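Side-chain contacts in DnaJ homolog subfamily C member 27-A (Xenopus laevis, PDB 6JMG), which binds GTP as a small GTPase of the Rab family, carries a DnaJ domain, and is possibly involved in regulating the MEK/ERK pathway: residues A[134-139]-A[167-172]; A[140-145]-A[160-165]. All coordinates share one frame; numbering follows the deposited sequence.

In the fold
Strand 128-134 runs out of the sheet into the loop that opens contact 1. The chain then passes through 140-145, the first half of contact 2, and on into helix 146-154. It returns along edge strand 159-163, parallel to strand 128-134, in a beta-alpha-beta crossover. Contact 2 closes this inner loop with 160-165. Contact 1 closes the outer loop with 167-172, where helix 171-187 begins, and contact 2 is nested inside it. The two contacts have centres about 7 Å apart. Asn134 is hydrogen-bonded to Thr163, and Ile136 packs against Arg142. Both contacts touch GTP, so together they tie the crossover to the guanine end of the nucleotide pocket.

Contact 1 (A[134-139]-A[167-172]); sequences NKIDST and SGEGIN. With GTP (guanosine-5'-triphosphate), chain C.
Ile136 meets Glu169 across this contact, with CD1 of Ile136 3.6 Å from CD of Glu169. The two side chains cross at about a right angle. The Glu169 chain is extended, and its carboxylate end rests against the CD1 methyl in a van der Waals contact. This is the closer meeting of the two segments, with the glutamate at the surface. The looser pair lies beside it, where CB of Asp137 is 4.4 Å from CB of Ser167. Ser167 turns its hydroxyl back on its own loop in an ST turn, where N of Glu169 is 2.9 Å from OG of Ser167.

The tight side faces GTP. CG of Asp137 sits between the backbone N and the carbonyl carbon (chi1 65°), which brings the carboxylate to the guanine edge. There it takes both donors: N1 of GTP lies 2.8 Å from OD1 of Asp137, and N2 of GTP lies 3.1 Å from OD2. The N1 bond is nearly straight, at 168°. OD1 is also hydrogen-bonded to Ser164. Lys135 lays its extended chain over the base, with CG of Lys135 3.4 Å from C6 of GTP, and its NZ bonds Glu26 O. Replacing this lysine with an alanine would probably uncover this part of the base and leave Glu26 O without that partner. Asn134, Lys135 and Asp137 are the fixed letters of the NKxD motif, which selects guanine in this superfamily.

The motif sits where strand 128-134 ends. Ile136 also leans on Glu162 of strand 159-163, and Gly170 holds the N-cap position, right before helix 171-187.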
loop_
_atom_site.group_PDB
_atom_site.type_symbol
_atom_site.label_atom_id
_atom_site.label_comp_id
_atom_site.label_asym_id
_atom_site.label_seq_id
_atom_site.Cartn_x
_atom_site.Cartn_y
_atom_site.Cartn_z
ATOM N N ASN A 134 5.352 -6.408 16.633
ATOM C CA ASN A 134 5.583 -7.753 17.121
ATOM C C ASN A 134 6.385 -7.753 18.412
ATOM O O ASN A 134 7.036 -6.766 18.763
ATOM C CB ASN A 134 6.306 -8.586 16.070
ATOM C CG ASN A 134 6.177 -10.063 16.328
ATOM O OD1 ASN A 134 5.113 -10.544 16.745
ATOM N ND2 ASN A 134 7.263 -10.800 16.098
ATOM N N LYS A 135 6.323 -8.898 19.109
ATOM C CA LYS A 135 7.074 -9.172 20.341
ATOM C C LYS A 135 6.542 -8.378 21.536
ATOM O O LYS A 135 7.306 -8.023 22.437
ATOM C CB LYS A 135 8.576 -8.907 20.179
ATOM C CG LYS A 135 9.218 -9.556 18.978
ATOM C CD LYS A 135 10.714 -9.600 19.137
ATOM C CE LYS A 135 11.356 -10.334 17.995
ATOM N NZ LYS A 135 12.800 -10.042 17.903
ATOM N N ILE A 136 5.226 -8.139 21.571
ATOM C CA ILE A 136 4.596 -7.475 22.698
ATOM C C ILE A 136 4.746 -8.278 23.992
ATOM O O ILE A 136 4.543 -7.740 25.083
ATOM C CB ILE A 136 3.109 -7.202 22.391
ATOM C CG1 ILE A 136 2.375 -8.484 22.014
ATOM C CG2 ILE A 136 2.974 -6.194 21.276
ATOM C CD1 ILE A 136 0.900 -8.229 21.679
ATOM N N ASP A 137 5.068 -9.564 23.890
ATOM C CA ASP A 137 5.260 -10.425 25.053
ATOM C C ASP A 137 6.556 -10.141 25.805
ATOM O O ASP A 137 6.707 -10.592 26.945
ATOM C CB ASP A 137 5.273 -11.886 24.619
ATOM C CG ASP A 137 6.468 -12.208 23.724
ATOM O OD1 ASP A 137 6.389 -11.939 22.498
ATOM O OD2 ASP A 137 7.488 -12.715 24.249
ATOM N N SER A 138 7.508 -9.449 25.200
ATOM C CA SER A 138 8.819 -9.364 25.819
ATOM C C SER A 138 8.793 -8.420 27.018
ATOM O O SER A 138 8.103 -7.395 27.009
ATOM C CB SER A 138 9.865 -8.921 24.809
ATOM O OG SER A 138 10.897 -8.213 25.481
ATOM N N THR A 139 9.477 -8.832 28.092
ATOM C CA THR A 139 9.626 -7.988 29.278
ATOM C C THR A 139 10.387 -6.707 28.967
ATOM O O THR A 139 10.189 -5.689 29.645
ATOM C CB THR A 139 10.331 -8.758 30.395
ATOM O OG1 THR A 139 11.387 -9.555 29.841
ATOM C CG2 THR A 139 9.341 -9.657 31.092
ATOM N N SER A 167 3.817 -15.965 22.052
ATOM C CA SER A 167 2.607 -16.222 22.816
ATOM C C SER A 167 1.417 -16.606 21.950
ATOM O O SER A 167 0.460 -17.200 22.465
ATOM C CB SER A 167 2.239 -14.983 23.624
ATOM O OG SER A 167 1.415 -14.114 22.852
ATOM N N GLY A 168 1.429 -16.230 20.674
ATOM C CA GLY A 168 0.272 -16.372 19.815
ATOM C C GLY A 168 -0.675 -15.185 19.812
ATOM O O GLY A 168 -1.505 -15.081 18.898
ATOM N N GLU A 169 -0.546 -14.259 20.771
ATOM C CA GLU A 169 -1.460 -13.119 20.857
ATOM C C GLU A 169 -1.476 -12.340 19.547
ATOM O O GLU A 169 -0.421 -12.035 18.982
ATOM C CB GLU A 169 -1.023 -12.203 21.992
ATOM C CG GLU A 169 -2.007 -11.117 22.394
ATOM C CD GLU A 169 -1.440 -10.228 23.505
ATOM O OE1 GLU A 169 -0.440 -10.648 24.135
ATOM O OE2 GLU A 169 -1.980 -9.121 23.754
ATOM N N GLY A 170 -2.680 -12.016 19.072
ATOM C CA GLY A 170 -2.860 -11.223 17.867
ATOM C C GLY A 170 -2.627 -11.954 16.555
ATOM O O GLY A 170 -2.957 -11.407 15.490
ATOM N N ILE A 171 -2.067 -13.165 16.590
ATOM C CA ILE A 171 -1.628 -13.806 15.359
ATOM C C ILE A 171 -2.830 -14.225 14.521
ATOM O O ILE A 171 -2.937 -13.885 13.333
ATOM C CB ILE A 171 -0.713 -15.003 15.686
ATOM C CG1 ILE A 171 0.603 -14.527 16.317
ATOM C CG2 ILE A 171 -0.410 -15.833 14.447
ATOM C CD1 ILE A 171 1.524 -13.797 15.365
ATOM N N ASN A 172 -3.757 -14.951 15.134
ATOM C CA ASN A 172 -4.935 -15.432 14.421
ATOM C C ASN A 172 -5.832 -14.287 13.984
ATOM O O ASN A 172 -6.445 -14.353 12.907
ATOM C CB ASN A 172 -5.688 -16.434 15.294
ATOM C CG ASN A 172 -4.861 -17.671 15.576
ATOM O OD1 ASN A 172 -3.877 -17.618 16.315
ATOM N ND2 ASN A 172 -5.225 -18.779 14.954
HETATM P PG GTP C . 15.204 -12.396 9.179
HETATM O O1G GTP C . 14.651 -13.561 8.388
HETATM O O2G GTP C . 14.915 -11.075 8.512
HETATM O O3G GTP C . 16.706 -12.562 9.329
HETATM O O3B GTP C . 14.516 -12.250 10.637
HETATM P PB GTP C . 12.955 -12.535 10.915
HETATM O O1B GTP C . 12.135 -11.284 10.749
HETATM O O2B GTP C . 12.353 -13.631 10.068
HETATM O O3A GTP C . 12.945 -12.894 12.484
HETATM P PA GTP C . 12.602 -14.363 13.033
HETATM O O1A GTP C . 11.189 -14.786 12.716
HETATM O O2A GTP C . 13.572 -15.384 12.518
HETATM O "O5'" GTP C . 12.839 -14.100 14.588
HETATM C "C5'" GTP C . 14.059 -13.551 15.024
HETATM C "C4'" GTP C . 14.256 -13.970 16.476
HETATM O "O4'" GTP C . 13.259 -13.348 17.241
HETATM C "C3'" GTP C . 14.094 -15.448 16.728
HETATM O "O3'" GTP C . 15.008 -15.718 17.745
HETATM C "C2'" GTP C . 12.712 -15.631 17.309
HETATM O "O2'" GTP C . 12.618 -16.623 18.306
HETATM C "C1'" GTP C . 12.501 -14.306 17.972
HETATM N N9 GTP C . 11.091 -13.913 17.955
HETATM C C8 GTP C . 10.270 -13.820 16.859
HETATM N N7 GTP C . 9.055 -13.376 17.279
HETATM C C5 GTP C . 9.100 -13.189 18.618
HETATM C C6 GTP C . 8.155 -12.752 19.532
HETATM O O6 GTP C . 7.016 -12.462 19.175
HETATM N N1 GTP C . 8.504 -12.627 20.860
HETATM C C2 GTP C . 9.771 -12.944 21.284
HETATM N N2 GTP C . 10.064 -12.828 22.572
HETATM N N3 GTP C . 10.715 -13.383 20.371
HETATM C C4 GTP C . 10.380 -13.509 19.060
#

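Contact 2 (A[140-145]-A[160-165]); sequences KHRSVD and YFETSA. With GTP (guanosine-5'-triphosphate), chain C.
Arg142 and Glu162 form a salt bridge that joins the two segments. NH2 of Arg142 is modelled 2.5 Å from OE1 of Glu162, a value too short to be taken literally at this resolution.

The first segment begins at Lys140, whose backbone N is held by Ser138 OG. Next to matter is Arg142. Its CG is anti to the backbone N (chi1 -166°), and the chain bends further out, before the guanidinium. OE1 of Glu162 approaches the edge of that group, near its plane. The guanidinium and carboxylate planes are nevertheless turned 69° apart, so this is not a flat, two-pronged pairing. Val144 follows and packs on Phe104 of helix 101-105. Asp145 comes last, at the N-cap position of helix 146-154. Its side chain makes no capping bond; OD2 is hydrogen-bonded to OG of Ser147. Its carbonyl O lies 4.5 Å from OH of Tyr160, which is only a loose approach.

Tyr160 does more for its own strand. Tyr160 OH donates to OE1 of Glu162 at 3.1 Å, and OE1 receives it on its anti lone pair, the one away from OE2. Farther along, Ala165 N makes a weak hydrogen bond to O6 of GTP, 3.0 Å away. Ser164 and Ala165 match the start of the SAK motif of Ras-like GTPases, which reads the guanine carbonyl.

OE1 of Glu162 thus takes both a cationic and a neutral donor. The pair of donors would probably favour the charged carboxylate and limit its rotation.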
loop_
_atom_site.group_PDB
_atom_site.type_symbol
_atom_site.label_atom_id
_atom_site.label_comp_id
_atom_site.label_asym_id
_atom_site.label_seq_id
_atom_site.Cartn_x
_atom_site.Cartn_y
_atom_site.Cartn_z
ATOM N N LYS A 140 11.279 -6.755 27.966
ATOM C CA LYS A 140 12.167 -5.640 27.652
ATOM C C LYS A 140 11.389 -4.354 27.398
ATOM O O LYS A 140 10.241 -4.373 26.948
ATOM C CB LYS A 140 13.026 -5.990 26.423
ATOM C CG LYS A 140 14.277 -5.107 26.169
ATOM C CD LYS A 140 13.998 -3.834 25.330
ATOM C CE LYS A 140 15.279 -3.023 25.038
ATOM N NZ LYS A 140 15.091 -1.549 25.253
ATOM N N HIS A 141 12.021 -3.243 27.772
ATOM C CA HIS A 141 11.557 -1.878 27.575
ATOM C C HIS A 141 10.904 -1.703 26.207
ATOM O O HIS A 141 11.527 -1.952 25.169
ATOM C CB HIS A 141 12.771 -0.956 27.731
ATOM C CG HIS A 141 12.543 0.471 27.336
ATOM N ND1 HIS A 141 11.349 1.134 27.532
ATOM C CD2 HIS A 141 13.377 1.365 26.751
ATOM C CE1 HIS A 141 11.458 2.372 27.082
ATOM N NE2 HIS A 141 12.678 2.537 26.603
ATOM N N ARG A 142 9.639 -1.290 26.198
ATOM C CA ARG A 142 8.928 -1.089 24.941
ATOM C C ARG A 142 9.164 0.323 24.430
ATOM O O ARG A 142 8.916 1.291 25.151
ATOM C CB ARG A 142 7.432 -1.330 25.115
ATOM C CG ARG A 142 6.703 -1.473 23.804
ATOM C CD ARG A 142 5.231 -1.447 24.045
ATOM N NE ARG A 142 4.462 -2.363 23.210
ATOM C CZ ARG A 142 3.401 -2.019 22.486
ATOM N NH1 ARG A 142 2.973 -0.768 22.465
ATOM N NH2 ARG A 142 2.753 -2.943 21.796
ATOM N N SER A 143 9.621 0.443 23.180
ATOM C CA SER A 143 10.068 1.724 22.642
ATOM C C SER A 143 9.128 2.320 21.601
ATOM O O SER A 143 9.312 3.475 21.220
ATOM C CB SER A 143 11.456 1.572 21.998
ATOM O OG SER A 143 12.337 0.854 22.848
ATOM N N VAL A 144 8.136 1.575 21.132
ATOM C CA VAL A 144 7.131 2.065 20.200
ATOM C C VAL A 144 5.774 1.768 20.814
ATOM O O VAL A 144 5.505 0.626 21.201
ATOM C CB VAL A 144 7.259 1.407 18.811
ATOM C CG1 VAL A 144 6.566 2.263 17.748
ATOM C CG2 VAL A 144 8.740 1.154 18.463
ATOM N N ASP A 145 4.945 2.792 20.954
ATOM C CA ASP A 145 3.647 2.612 21.591
ATOM C C ASP A 145 2.559 2.411 20.549
ATOM O O ASP A 145 2.741 2.670 19.356
ATOM C CB ASP A 145 3.298 3.787 22.512
ATOM C CG ASP A 145 3.381 5.125 21.820
ATOM O OD1 ASP A 145 4.234 5.285 20.906
ATOM O OD2 ASP A 145 2.591 6.016 22.213
ATOM N N TYR A 160 -3.483 -2.743 11.352
ATOM C CA TYR A 160 -2.506 -2.672 12.431
ATOM C C TYR A 160 -2.841 -3.710 13.478
ATOM O O TYR A 160 -4.001 -3.846 13.878
ATOM C CB TYR A 160 -2.475 -1.301 13.084
ATOM C CG TYR A 160 -1.548 -1.236 14.274
ATOM C CD1 TYR A 160 -0.186 -1.000 14.109
ATOM C CD2 TYR A 160 -2.027 -1.409 15.564
ATOM C CE1 TYR A 160 0.669 -0.926 15.207
ATOM C CE2 TYR A 160 -1.174 -1.338 16.673
ATOM C CZ TYR A 160 0.166 -1.096 16.488
ATOM O OH TYR A 160 1.011 -1.037 17.575
ATOM N N PHE A 161 -1.830 -4.447 13.919
ATOM C CA PHE A 161 -2.063 -5.459 14.937
ATOM C C PHE A 161 -0.850 -5.553 15.828
ATOM O O PHE A 161 0.294 -5.473 15.363
ATOM C CB PHE A 161 -2.332 -6.849 14.366
ATOM C CG PHE A 161 -3.671 -6.996 13.744
ATOM C CD1 PHE A 161 -4.749 -7.413 14.510
ATOM C CD2 PHE A 161 -3.851 -6.733 12.382
ATOM C CE1 PHE A 161 -5.998 -7.570 13.939
ATOM C CE2 PHE A 161 -5.090 -6.881 11.803
ATOM C CZ PHE A 161 -6.170 -7.301 12.583
ATOM N N GLU A 162 -1.131 -5.726 17.110
ATOM C CA GLU A 162 -0.134 -6.092 18.086
ATOM C C GLU A 162 -0.089 -7.609 18.130
ATOM O O GLU A 162 -1.136 -8.271 18.166
ATOM C CB GLU A 162 -0.503 -5.493 19.438
ATOM C CG GLU A 162 -0.576 -3.979 19.367
ATOM C CD GLU A 162 -0.003 -3.325 20.576
ATOM O OE1 GLU A 162 0.784 -2.368 20.389
ATOM O OE2 GLU A 162 -0.349 -3.768 21.699
ATOM N N THR A 163 1.115 -8.160 18.038
ATOM C CA THR A 163 1.265 -9.595 17.876
ATOM C C THR A 163 2.443 -10.080 18.693
ATOM O O THR A 163 3.369 -9.325 19.015
ATOM C CB THR A 163 1.496 -10.041 16.415
ATOM O OG1 THR A 163 2.657 -9.388 15.887
ATOM C CG2 THR A 163 0.295 -9.755 15.551
ATOM N N SER A 164 2.401 -11.378 18.973
ATOM C CA SER A 164 3.536 -12.110 19.502
ATOM C C SER A 164 3.521 -13.481 18.864
ATOM O O SER A 164 2.574 -14.251 19.054
ATOM C CB SER A 164 3.496 -12.230 21.033
ATOM O OG SER A 164 4.448 -13.178 21.504
ATOM N N ALA A 165 4.578 -13.790 18.125
ATOM C CA ALA A 165 4.698 -15.145 17.613
ATOM C C ALA A 165 5.001 -16.126 18.731
ATOM O O ALA A 165 4.705 -17.319 18.597
ATOM C CB ALA A 165 5.786 -15.203 16.535
HETATM P PG GTP C . 15.204 -12.396 9.179
HETATM O O1G GTP C . 14.651 -13.561 8.388
HETATM O O2G GTP C . 14.915 -11.075 8.512
HETATM O O3G GTP C . 16.706 -12.562 9.329
HETATM O O3B GTP C . 14.516 -12.250 10.637
HETATM P PB GTP C . 12.955 -12.535 10.915
HETATM O O1B GTP C . 12.135 -11.284 10.749
HETATM O O2B GTP C . 12.353 -13.631 10.068
HETATM O O3A GTP C . 12.945 -12.894 12.484
HETATM P PA GTP C . 12.602 -14.363 13.033
HETATM O O1A GTP C . 11.189 -14.786 12.716
HETATM O O2A GTP C . 13.572 -15.384 12.518
HETATM O "O5'" GTP C . 12.839 -14.100 14.588
HETATM C "C5'" GTP C . 14.059 -13.551 15.024
HETATM C "C4'" GTP C . 14.256 -13.970 16.476
HETATM O "O4'" GTP C . 13.259 -13.348 17.241
HETATM C "C3'" GTP C . 14.094 -15.448 16.728
HETATM O "O3'" GTP C . 15.008 -15.718 17.745
HETATM C "C2'" GTP C . 12.712 -15.631 17.309
HETATM O "O2'" GTP C . 12.618 -16.623 18.306
HETATM C "C1'" GTP C . 12.501 -14.306 17.972
HETATM N N9 GTP C . 11.091 -13.913 17.955
HETATM C C8 GTP C . 10.270 -13.820 16.859
HETATM N N7 GTP C . 9.055 -13.376 17.279
HETATM C C5 GTP C . 9.100 -13.189 18.618
HETATM C C6 GTP C . 8.155 -12.752 19.532
HETATM O O6 GTP C . 7.016 -12.462 19.175
HETATM N N1 GTP C . 8.504 -12.627 20.860
HETATM C C2 GTP C . 9.771 -12.944 21.284
HETATM N N2 GTP C . 10.064 -12.828 22.572
HETATM N N3 GTP C . 10.715 -13.383 20.371
HETATM C C4 GTP C . 10.380 -13.509 19.060
#